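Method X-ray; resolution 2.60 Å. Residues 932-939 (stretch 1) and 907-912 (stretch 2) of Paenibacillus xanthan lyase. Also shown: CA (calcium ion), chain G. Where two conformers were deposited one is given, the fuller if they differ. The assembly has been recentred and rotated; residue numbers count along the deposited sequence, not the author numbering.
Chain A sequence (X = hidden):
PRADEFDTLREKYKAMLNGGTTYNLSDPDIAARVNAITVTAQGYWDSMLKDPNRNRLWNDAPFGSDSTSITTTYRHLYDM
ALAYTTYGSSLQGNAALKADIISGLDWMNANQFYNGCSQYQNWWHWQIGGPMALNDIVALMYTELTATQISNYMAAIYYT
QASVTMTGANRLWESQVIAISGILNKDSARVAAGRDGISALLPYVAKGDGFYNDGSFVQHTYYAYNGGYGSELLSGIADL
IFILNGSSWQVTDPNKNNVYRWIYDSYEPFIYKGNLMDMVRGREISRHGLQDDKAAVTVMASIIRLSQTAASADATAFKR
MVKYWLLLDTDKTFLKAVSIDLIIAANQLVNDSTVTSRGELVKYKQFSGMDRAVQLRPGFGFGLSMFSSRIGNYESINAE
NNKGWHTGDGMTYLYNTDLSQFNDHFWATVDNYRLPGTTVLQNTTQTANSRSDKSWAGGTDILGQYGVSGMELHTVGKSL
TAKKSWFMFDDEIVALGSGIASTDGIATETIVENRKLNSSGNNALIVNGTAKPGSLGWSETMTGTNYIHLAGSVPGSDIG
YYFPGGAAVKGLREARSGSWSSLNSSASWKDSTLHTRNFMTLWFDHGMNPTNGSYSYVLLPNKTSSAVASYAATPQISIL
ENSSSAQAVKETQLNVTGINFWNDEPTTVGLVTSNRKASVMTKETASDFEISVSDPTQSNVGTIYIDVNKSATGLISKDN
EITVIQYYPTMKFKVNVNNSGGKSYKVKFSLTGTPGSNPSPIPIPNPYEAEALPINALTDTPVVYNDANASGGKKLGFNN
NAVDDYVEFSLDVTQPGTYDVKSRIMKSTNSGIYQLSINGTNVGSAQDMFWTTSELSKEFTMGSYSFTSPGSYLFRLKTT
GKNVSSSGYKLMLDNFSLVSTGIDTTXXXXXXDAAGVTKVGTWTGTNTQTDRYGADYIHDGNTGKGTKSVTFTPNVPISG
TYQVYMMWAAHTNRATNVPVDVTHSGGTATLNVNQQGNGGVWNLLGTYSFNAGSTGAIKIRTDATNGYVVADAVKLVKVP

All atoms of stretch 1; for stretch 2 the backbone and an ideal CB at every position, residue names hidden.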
# COMPACT_ATOMS: atom_id res chain seq x y z
N ARG A 932 -59.77 -22.07 -4.10
CA ARG A 932 -58.38 -21.66 -3.96
C ARG A 932 -58.00 -20.24 -4.39
O ARG A 932 -58.84 -19.36 -4.56
CB ARG A 932 -57.42 -22.69 -4.57
CG ARG A 932 -57.65 -24.14 -4.11
CD ARG A 932 -56.59 -24.62 -3.15
NE ARG A 932 -55.24 -24.41 -3.68
CZ ARG A 932 -54.33 -23.64 -3.10
NH1 ARG A 932 -54.63 -23.00 -1.97
NH2 ARG A 932 -53.13 -23.51 -3.64
N TYR A 933 -56.69 -20.09 -4.58
CA TYR A 933 -55.98 -18.82 -4.57
C TYR A 933 -56.44 -17.64 -3.71
O TYR A 933 -57.39 -16.93 -4.04
CB TYR A 933 -55.36 -18.41 -5.91
CG TYR A 933 -53.94 -17.99 -5.65
CD1 TYR A 933 -52.90 -18.92 -5.65
CD2 TYR A 933 -53.64 -16.67 -5.32
CE1 TYR A 933 -51.59 -18.53 -5.38
CE2 TYR A 933 -52.35 -16.28 -5.05
CZ TYR A 933 -51.33 -17.21 -5.08
OH TYR A 933 -50.04 -16.80 -4.80
N GLY A 934 -55.69 -17.45 -2.63
CA GLY A 934 -55.95 -16.42 -1.63
C GLY A 934 -57.00 -16.89 -0.64
O GLY A 934 -57.32 -18.08 -0.56
N ALA A 935 -57.54 -15.94 0.11
CA ALA A 935 -58.68 -16.23 0.97
C ALA A 935 -59.92 -16.40 0.11
O ALA A 935 -60.59 -17.44 0.13
CB ALA A 935 -58.88 -15.09 1.96
N ASP A 936 -60.18 -15.37 -0.69
CA ASP A 936 -61.45 -15.21 -1.37
C ASP A 936 -61.33 -15.26 -2.89
O ASP A 936 -60.24 -15.45 -3.44
CB ASP A 936 -62.07 -13.87 -0.96
CG ASP A 936 -61.23 -12.67 -1.41
OD1 ASP A 936 -60.07 -12.86 -1.84
OD2 ASP A 936 -61.71 -11.52 -1.29
N TYR A 937 -62.48 -15.10 -3.56
CA TYR A 937 -62.56 -14.81 -4.99
C TYR A 937 -63.74 -13.86 -5.18
O TYR A 937 -64.47 -13.59 -4.24
CB TYR A 937 -62.78 -16.10 -5.79
CG TYR A 937 -63.84 -17.01 -5.23
CD1 TYR A 937 -65.18 -16.84 -5.57
CD2 TYR A 937 -63.51 -18.06 -4.38
CE1 TYR A 937 -66.16 -17.68 -5.06
CE2 TYR A 937 -64.48 -18.90 -3.87
CZ TYR A 937 -65.80 -18.71 -4.21
OH TYR A 937 -66.76 -19.56 -3.70
N ILE A 938 -63.93 -13.35 -6.39
CA ILE A 938 -65.05 -12.46 -6.64
C ILE A 938 -65.95 -12.95 -7.78
O ILE A 938 -65.54 -13.78 -8.59
CB ILE A 938 -64.58 -11.00 -6.89
CG1 ILE A 938 -63.56 -10.94 -8.03
CG2 ILE A 938 -63.98 -10.42 -5.63
CD1 ILE A 938 -63.14 -9.53 -8.37
N HIS A 939 -67.18 -12.45 -7.82
CA HIS A 939 -68.12 -12.83 -8.88
C HIS A 939 -69.08 -11.70 -9.27
O HIS A 939 -69.29 -10.77 -8.49
CB HIS A 939 -68.89 -14.12 -8.53
CG HIS A 939 -69.78 -14.01 -7.34
ND1 HIS A 939 -70.90 -13.21 -7.31
CD2 HIS A 939 -69.75 -14.63 -6.13
CE1 HIS A 939 -71.50 -13.32 -6.14
NE2 HIS A 939 -70.82 -14.18 -5.41
N UNK A 907 -44.82 -14.59 -11.97
CA UNK A 907 -45.64 -13.55 -11.36
C UNK A 907 -47.06 -14.04 -11.09
O UNK A 907 -47.68 -14.67 -11.95
CB UNK A 907 -45.68 -12.31 -12.26
N UNK A 908 -47.58 -13.78 -9.89
CA UNK A 908 -48.96 -14.13 -9.55
C UNK A 908 -49.77 -12.89 -9.19
O UNK A 908 -49.32 -12.04 -8.43
CB UNK A 908 -48.99 -15.13 -8.39
N UNK A 909 -50.97 -12.78 -9.75
CA UNK A 909 -51.87 -11.69 -9.40
C UNK A 909 -53.19 -12.22 -8.86
O UNK A 909 -53.88 -12.95 -9.55
CB UNK A 909 -52.12 -10.79 -10.61
N UNK A 910 -53.51 -11.86 -7.62
CA UNK A 910 -54.75 -12.28 -6.99
C UNK A 910 -55.76 -11.14 -7.11
O UNK A 910 -55.37 -10.03 -7.44
CB UNK A 910 -54.52 -12.67 -5.53
N UNK A 911 -57.04 -11.42 -6.87
CA UNK A 911 -58.05 -10.37 -7.00
C UNK A 911 -57.90 -9.30 -5.93
O UNK A 911 -58.40 -8.18 -6.08
CB UNK A 911 -59.45 -10.98 -6.93
N UNK A 912 -57.22 -9.66 -4.84
CA UNK A 912 -56.88 -8.71 -3.78
C UNK A 912 -55.78 -9.30 -2.92
O UNK A 912 -56.08 -10.18 -2.11
CB UNK A 912 -58.10 -8.37 -2.93
CA CA G . -58.32 -14.89 -4.72

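Position 907 has extended backbone angles (phi/psi -124/133), and no atom of stretch 1 lies within 5.5 Å of its ideal CB. Stretch 1 therefore sets no constraint; any residue at ease in a strand, beta-branched ones included, would do. The deposited residue is V907, which makes no contact here.

Position 908 is also extended (-119/133), but its CA-to-CB bond points toward stretch 1, and the ideal CB is 4.1 Å from Y933 OH. An aromatic ring invites an apolar side chain such as valine, leucine, isoleucine or methionine, although the hydroxyl could also accept a polar one. The residue is I908, with chi1 m and chi2 t. Its CG2 packs 3.5 Å from Y933 CZ, approaching the ring obliquely, while I908 CD1 comes to 3.3 Å from Y933 OH.

Position 909 follows the strand alternation: its CB points away, with nothing of stretch 1 within 5.5 Å. Many strand-compatible residues would suit; V909 is found.

At position 910 the CB turns back toward stretch 1, 4.1 Å from Y933 CD2. The decisive visible feature is the calcium ion, already held by two backbone carbonyls, Y933 O at 2.3 Å and D936 O at 2.4 Å. Oxygen ligands are called for, so aspartate is the strongest candidate, with asparagine or glutamate plausible. The residue is D910, chi1 t, and both carboxylate oxygens bind the metal: OD1 of D910 at 2.6 Å from the calcium ion and OD2 of D910 at 2.9 Å. D910 OD1 lies 3.1 Å from Y933 O because the two share the ion, not a hydrogen bond; it also sits at the edge of the Y933 ring, 3.0 Å from Y933 CD2.

Position 911 leaves the extended geometry (-68/-21), and its CB points toward stretch 1, 4.2 Å from I938 CD1 and 5.5 Å from D936 OD1. The calcium again favours an oxygen ligand, while the D936 carboxylate offers an acceptor. Aspartate could serve the ion, but a carboxamide answers both demands. N911, chi1 p, places OD1 at 2.3 Å from the calcium ion and donates from ND2 to D936 OD1 (3.3 Å, N-H...acceptor angle 157°). The amide thus links the ion to a side chain of stretch 1.

Position 912 points its CB toward stretch 1, but the nearest atom, D936 OD1, is 5.0 Å away. A small residue has room, and a donor-bearing side chain could also suit the D936 carboxylate; stretch 1 does not decide. A912 is deposited; its backbone N gives a weak hydrogen bond to D910 OD2 (3.4 Å).

Stretch 2, residues 907-912: VIVDNA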
# COMPACT_ATOMS: atom_id res chain seq x y z
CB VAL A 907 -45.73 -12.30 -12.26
CG1 VAL A 907 -46.57 -11.23 -11.59
CG2 VAL A 907 -44.34 -11.77 -12.57
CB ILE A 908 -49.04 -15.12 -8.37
CG1 ILE A 908 -48.32 -16.42 -8.70
CG2 ILE A 908 -50.51 -15.39 -7.99
CD1 ILE A 908 -48.41 -17.48 -7.61
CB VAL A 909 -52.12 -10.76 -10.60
CG1 VAL A 909 -52.83 -9.51 -10.13
CG2 VAL A 909 -50.81 -10.39 -11.27
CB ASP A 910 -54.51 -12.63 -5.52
CG ASP A 910 -55.66 -13.41 -4.90
OD1 ASP A 910 -55.83 -14.59 -5.27
OD2 ASP A 910 -56.39 -12.85 -4.05
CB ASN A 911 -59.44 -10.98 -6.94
CG ASN A 911 -59.63 -11.85 -5.73
OD1 ASN A 911 -59.09 -12.95 -5.66
ND2 ASN A 911 -60.40 -11.36 -4.76
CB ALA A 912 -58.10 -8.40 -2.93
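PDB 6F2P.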